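Long-range contacts in protein disulfide-isomerase A4 (Rattus norvegicus, PDB 3EC3), which catalyses the rearrangement of disulfide bonds in proteins of the endoplasmic reticulum, the chain here being its noncatalytic b-b' fragment: residues 116-121 with 158-163; 133-138 with 168-173. The protein carries 1 engineered substitution. All blocks are in the same frame, centred on the assembly; numbering follows the deposited sequence.

How the contacts relate
Contacts 1 and 2 belong to the second thioredoxin-like domain of this noncatalytic fragment, and their centres lie 8 Å apart. Contact 2 pairs two parallel strands, 135-140 and 170-175, within a five-stranded mixed sheet; contact 1 sets one of the two edge strands, 118-121, against helix 149-163, the helix that connects those two strands. Their segments alternate along the chain, so the contacts interlock. Two probable backbone hydrogen bonds tie them together, from R121 N to I173 O at 2.9 Å and between G119 O and I173 N at 3.0 Å. On the helix side, A163 CB packs 3.6 Å from F171 CG, carrying the apolar layer of contact 1 onto the sheet of contact 2.

Contact 1 (116-121 with 158-163)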
loop_
_atom_site.group_PDB
_atom_site.type_symbol
_atom_site.label_atom_id
_atom_site.label_comp_id
_atom_site.label_asym_id
_atom_site.label_seq_id
_atom_site.Cartn_x
_atom_site.Cartn_y
_atom_site.Cartn_z
ATOM N N PRO A 116 2.089 -0.622 0.136
ATOM C CA PRO A 116 3.357 -0.014 0.515
ATOM C C PRO A 116 3.629 -0.145 2.016
ATOM O O PRO A 116 2.724 -0.487 2.800
ATOM C CB PRO A 116 3.166 1.443 0.179
ATOM C CG PRO A 116 1.777 1.742 0.153
ATOM C CD PRO A 116 1.065 0.385 -0.165
ATOM N N LEU A 117 4.872 0.107 2.413
ATOM C CA LEU A 117 5.211 0.151 3.824
ATOM C C LEU A 117 4.289 1.091 4.587
ATOM O O LEU A 117 3.802 0.742 5.666
ATOM C CB LEU A 117 6.623 0.725 3.975
ATOM C CG LEU A 117 7.596 0.105 4.945
ATOM C CD1 LEU A 117 8.723 1.039 5.332
ATOM C CD2 LEU A 117 7.000 -0.775 6.102
ATOM N N VAL A 118 4.037 2.277 4.049
ATOM C CA VAL A 118 2.996 3.166 4.646
ATOM C C VAL A 118 2.120 3.774 3.564
ATOM O O VAL A 118 2.500 4.755 2.905
ATOM C CB VAL A 118 3.566 4.287 5.551
ATOM C CG1 VAL A 118 2.396 5.124 6.162
ATOM C CG2 VAL A 118 4.372 3.719 6.692
ATOM N N GLY A 119 0.960 3.143 3.372
ATOM C CA GLY A 119 -0.025 3.573 2.393
ATOM C C GLY A 119 -1.082 4.437 3.028
ATOM O O GLY A 119 -0.974 4.799 4.204
ATOM N N HIS A 120 -2.105 4.769 2.243
ATOM C CA HIS A 120 -3.198 5.646 2.690
ATOM C C HIS A 120 -4.473 4.804 2.799
ATOM O O HIS A 120 -5.003 4.332 1.788
ATOM C CB HIS A 120 -3.426 6.802 1.686
ATOM C CG HIS A 120 -4.539 7.749 2.076
ATOM N ND1 HIS A 120 -5.006 8.718 1.219
ATOM C CD2 HIS A 120 -5.258 7.874 3.215
ATOM C CE1 HIS A 120 -5.978 9.404 1.807
ATOM N NE2 HIS A 120 -6.128 8.932 3.034
ATOM N N ARG A 121 -4.894 4.563 4.041
ATOM C CA ARG A 121 -6.123 3.813 4.330
ATOM C C ARG A 121 -7.292 4.778 4.195
ATOM O O ARG A 121 -7.307 5.840 4.807
ATOM C CB ARG A 121 -6.048 3.206 5.739
ATOM C CG ARG A 121 -7.366 2.532 6.217
ATOM C CD ARG A 121 -7.141 2.163 7.661
ATOM N NE ARG A 121 -8.286 1.516 8.304
ATOM C CZ ARG A 121 -8.975 2.058 9.301
ATOM N NH1 ARG A 121 -9.960 1.381 9.864
ATOM N NH2 ARG A 121 -8.667 3.279 9.746
ATOM N N LYS A 158 7.474 10.140 9.476
ATOM C CA LYS A 158 7.630 9.694 10.886
ATOM C C LYS A 158 7.082 8.297 11.059
ATOM O O LYS A 158 7.633 7.480 11.846
ATOM C CB LYS A 158 6.863 10.648 11.796
ATOM C CG LYS A 158 7.511 12.054 11.851
ATOM C CD LYS A 158 6.754 12.889 12.900
ATOM C CE LYS A 158 7.494 14.121 13.400
ATOM N NZ LYS A 158 8.675 14.481 12.606
ATOM N N VAL A 159 5.989 8.027 10.345
ATOM C CA VAL A 159 5.376 6.695 10.374
ATOM C C VAL A 159 6.278 5.640 9.712
ATOM O O VAL A 159 6.480 4.539 10.251
ATOM C CB VAL A 159 3.963 6.696 9.735
ATOM C CG1 VAL A 159 3.260 5.300 9.982
ATOM C CG2 VAL A 159 3.137 7.842 10.331
ATOM N N LEU A 160 6.866 5.993 8.575
ATOM C CA LEU A 160 7.750 5.073 7.850
ATOM C C LEU A 160 8.966 4.637 8.682
ATOM O O LEU A 160 9.415 3.461 8.654
ATOM C CB LEU A 160 8.256 5.795 6.609
ATOM C CG LEU A 160 7.341 5.806 5.365
ATOM C CD1 LEU A 160 7.797 6.905 4.396
ATOM C CD2 LEU A 160 7.402 4.424 4.685
ATOM N N GLU A 161 9.487 5.584 9.441
ATOM C CA GLU A 161 10.560 5.269 10.414
ATOM C C GLU A 161 10.235 4.141 11.408
ATOM O O GLU A 161 11.138 3.385 11.782
ATOM C CB GLU A 161 11.035 6.537 11.120
ATOM C CG GLU A 161 11.678 7.527 10.150
ATOM C CD GLU A 161 12.978 6.996 9.539
ATOM O OE1 GLU A 161 13.833 6.468 10.280
ATOM O OE2 GLU A 161 13.171 7.115 8.326
ATOM N N VAL A 162 8.977 4.023 11.833
ATOM C CA VAL A 162 8.580 2.951 12.730
ATOM C C VAL A 162 8.196 1.715 11.929
ATOM O O VAL A 162 8.598 0.576 12.239
ATOM C CB VAL A 162 7.414 3.417 13.664
ATOM C CG1 VAL A 162 7.035 2.327 14.678
ATOM C CG2 VAL A 162 7.842 4.693 14.470
ATOM N N ALA A 163 7.389 1.931 10.890
ATOM C CA ALA A 163 6.933 0.834 10.043
ATOM C C ALA A 163 8.048 -0.097 9.610
ATOM O O ALA A 163 7.862 -1.323 9.588
ATOM C CB ALA A 163 6.139 1.412 8.793
#
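The L117-V118 corner meets L160 and A163 where the edge strand 118-121 runs at 120° to helix 158-163, their axes approaching to 9.3 Å. This is helix-on-sheet packing of a thioredoxin-like domain: helix 149-163 lies over one face of the sheet and reaches its edge strand here. No hydrogen bond crosses; apolar side chains account for the contact, which buries 256 Å² in all. V118 presents both methyls to the helix. With CG1 anti to the backbone N (chi1 -178°) and CG2 beside that N, CG1 meets V159 CG1, while CG2 sits among V159 CG1, L160 CD2 and A163 CB, the last at 3.6 Å. The V118 and V159 side chains cross at about a right angle. The CA-CB bond of L160 does not point at the strand, yet L160 CD2 touches both V118 CG2 and L117 CD1, each at 3.7 Å. In L117 a chi1 of -137°, off the usual staggered positions, places CG so that its two methyls reach different residues, CD1 to L160 CD2 and CD2 to A163 CB. An alanine here removes both methyls, keeping only CB near L160 CD2, and would probably open a gap beside L160 CD2 and A163 CB. Outside the pair, E89 accepts a hydrogen bond from L117 N, and the side-chain NE of R156, one turn before L160, donates to V118 O. At the helix end, L117 CD2 lies equally close to A163 CB and to A163 O, 3.6 Å from each.

Contact 2 (133-138 with 168-173); sequences RPLVVV and EYTFAI
V136 and F171 lie side by side, pointing the same way from neighbouring parallel strands whose axes are 4.6 Å apart and 19° from parallel. F171 has CG anti to its carbonyl carbon (chi1 -72°), and its ring turns one face to V136: V136 CB stands 4.0 Å from the F171 ring centroid, 23° off the normal, a CH-pi contact offset toward the rim. V136 CG1 touches F171 CD2 and CE2, and the ring also packs on V159, V162 and A163 of helix 149-163. Just ahead of the two strands P134, after a cis peptide, meets Y169 obliquely, P134 CG lying 3.7 Å from Y169 CD1. The Y169 ring carries E168 CG over the centre of one face, and its OH is hydrogen-bonded to K227 NZ, which also forms a salt bridge with E168. On the other face of the sheet, L135 CD1 approaches T170 CG2 and A172 CB. T170 OG1 lies 2.6 Å from a water that donates to P134 O, a carbonyl also taking T170 N at 3.2 Å. The remaining backbone hydrogen bonds run from V136 N to T170 O (2.7 Å), A172 N to V136 O and V138 N to A172 O. With helix 149-163 connecting the strands, this is the beta-alpha-beta crossover of the thioredoxin-like fold.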
loop_
_atom_site.group_PDB
_atom_site.type_symbol
_atom_site.label_atom_id
_atom_site.label_comp_id
_atom_site.label_asym_id
_atom_site.label_seq_id
_atom_site.Cartn_x
_atom_site.Cartn_y
_atom_site.Cartn_z
ATOM N N ARG A 133 -4.480 -7.826 9.867
ATOM C CA ARG A 133 -4.270 -7.380 11.254
ATOM C C ARG A 133 -3.063 -8.130 11.860
ATOM O O ARG A 133 -2.752 -9.277 11.442
ATOM C CB ARG A 133 -5.516 -7.629 12.135
ATOM C CG ARG A 133 -6.805 -7.048 11.634
ATOM C CD ARG A 133 -6.978 -5.615 12.100
ATOM N NE ARG A 133 -8.194 -4.992 11.581
ATOM C CZ ARG A 133 -8.326 -4.485 10.355
ATOM N NH1 ARG A 133 -7.319 -4.518 9.491
ATOM N NH2 ARG A 133 -9.469 -3.921 9.997
ATOM N N PRO A 134 -2.384 -7.503 12.842
ATOM C CA PRO A 134 -2.626 -6.135 13.362
ATOM C C PRO A 134 -2.336 -4.973 12.376
ATOM O O PRO A 134 -1.428 -5.063 11.551
ATOM C CB PRO A 134 -1.680 -6.031 14.567
ATOM C CG PRO A 134 -1.353 -7.462 14.942
ATOM C CD PRO A 134 -1.315 -8.182 13.588
ATOM N N LEU A 135 -3.092 -3.891 12.509
ATOM C CA LEU A 135 -2.960 -2.718 11.644
ATOM C C LEU A 135 -2.724 -1.486 12.520
ATOM O O LEU A 135 -3.522 -1.193 13.440
ATOM C CB LEU A 135 -4.224 -2.534 10.807
ATOM C CG LEU A 135 -4.390 -1.189 10.089
ATOM C CD1 LEU A 135 -3.348 -1.001 8.972
ATOM C CD2 LEU A 135 -5.815 -1.129 9.524
ATOM N N VAL A 136 -1.627 -0.781 12.250
ATOM C CA VAL A 136 -1.300 0.438 12.992
ATOM C C VAL A 136 -1.809 1.596 12.130
ATOM O O VAL A 136 -1.402 1.705 10.997
ATOM C CB VAL A 136 0.222 0.559 13.262
ATOM C CG1 VAL A 136 0.556 1.890 14.038
ATOM C CG2 VAL A 136 0.744 -0.666 14.029
ATOM N N VAL A 137 -2.728 2.421 12.640
ATOM C CA VAL A 137 -3.256 3.568 11.891
ATOM C C VAL A 137 -2.832 4.899 12.490
ATOM O O VAL A 137 -2.984 5.102 13.688
ATOM C CB VAL A 137 -4.797 3.556 11.833
ATOM C CG1 VAL A 137 -5.288 4.729 10.882
ATOM C CG2 VAL A 137 -5.309 2.182 11.319
ATOM N N VAL A 138 -2.307 5.805 11.655
ATOM C CA VAL A 138 -1.935 7.150 12.088
ATOM C C VAL A 138 -2.884 8.171 11.430
ATOM O O VAL A 138 -2.953 8.291 10.195
ATOM C CB VAL A 138 -0.430 7.462 11.834
ATOM C CG1 VAL A 138 -0.082 8.918 12.177
ATOM C CG2 VAL A 138 0.471 6.484 12.639
ATOM N N GLU A 168 6.051 -7.116 10.773
ATOM C CA GLU A 168 4.998 -8.041 11.176
ATOM C C GLU A 168 3.621 -7.359 11.334
ATOM O O GLU A 168 2.574 -8.053 11.428
ATOM C CB GLU A 168 5.386 -8.712 12.493
ATOM C CG GLU A 168 5.476 -7.725 13.670
ATOM C CD GLU A 168 6.894 -7.195 13.909
ATOM O OE1 GLU A 168 7.717 -7.189 12.959
ATOM O OE2 GLU A 168 7.199 -6.820 15.059
ATOM N N TYR A 169 3.607 -6.010 11.341
ATOM C CA TYR A 169 2.348 -5.256 11.373
ATOM C C TYR A 169 2.221 -4.423 10.092
ATOM O O TYR A 169 3.234 -4.056 9.505
ATOM C CB TYR A 169 2.320 -4.299 12.582
ATOM C CG TYR A 169 2.630 -4.997 13.896
ATOM C CD1 TYR A 169 2.111 -6.275 14.167
ATOM C CD2 TYR A 169 3.428 -4.380 14.867
ATOM C CE1 TYR A 169 2.380 -6.945 15.388
ATOM C CE2 TYR A 169 3.703 -5.035 16.096
ATOM C CZ TYR A 169 3.184 -6.299 16.343
ATOM O OH TYR A 169 3.472 -6.921 17.539
ATOM N N THR A 170 0.985 -4.148 9.694
ATOM C CA THR A 170 0.680 -3.233 8.556
ATOM C C THR A 170 0.494 -1.822 9.152
ATOM O O THR A 170 -0.093 -1.688 10.225
ATOM C CB THR A 170 -0.589 -3.684 7.853
ATOM O OG1 THR A 170 -0.474 -5.094 7.511
ATOM C CG2 THR A 170 -0.870 -2.832 6.602
ATOM N N PHE A 171 1.062 -0.794 8.509
ATOM C CA PHE A 171 0.939 0.602 8.988
ATOM C C PHE A 171 0.265 1.373 7.866
ATOM O O PHE A 171 0.480 1.072 6.666
ATOM C CB PHE A 171 2.299 1.225 9.227
ATOM C CG PHE A 171 3.062 0.698 10.449
ATOM C CD1 PHE A 171 3.583 -0.580 10.495
ATOM C CD2 PHE A 171 3.301 1.546 11.534
ATOM C CE1 PHE A 171 4.310 -1.031 11.612
ATOM C CE2 PHE A 171 4.027 1.104 12.667
ATOM C CZ PHE A 171 4.525 -0.184 12.705
ATOM N N ALA A 172 -0.568 2.339 8.239
ATOM C CA ALA A 172 -1.216 3.196 7.238
ATOM C C ALA A 172 -1.442 4.563 7.845
ATOM O O ALA A 172 -1.600 4.687 9.092
ATOM C CB ALA A 172 -2.550 2.587 6.803
ATOM N N ILE A 173 -1.480 5.593 7.002
ATOM C CA ILE A 173 -1.953 6.892 7.483
ATOM C C ILE A 173 -3.436 6.974 7.074
ATOM O O ILE A 173 -3.865 6.328 6.100
ATOM C CB ILE A 173 -1.131 8.065 6.863
ATOM C CG1 ILE A 173 -1.348 8.110 5.343
ATOM C CG2 ILE A 173 0.380 7.987 7.332
ATOM C CD1 ILE A 173 -0.749 9.379 4.688
HETATM O O HOH W 1 -1.054 -6.776 9.429
#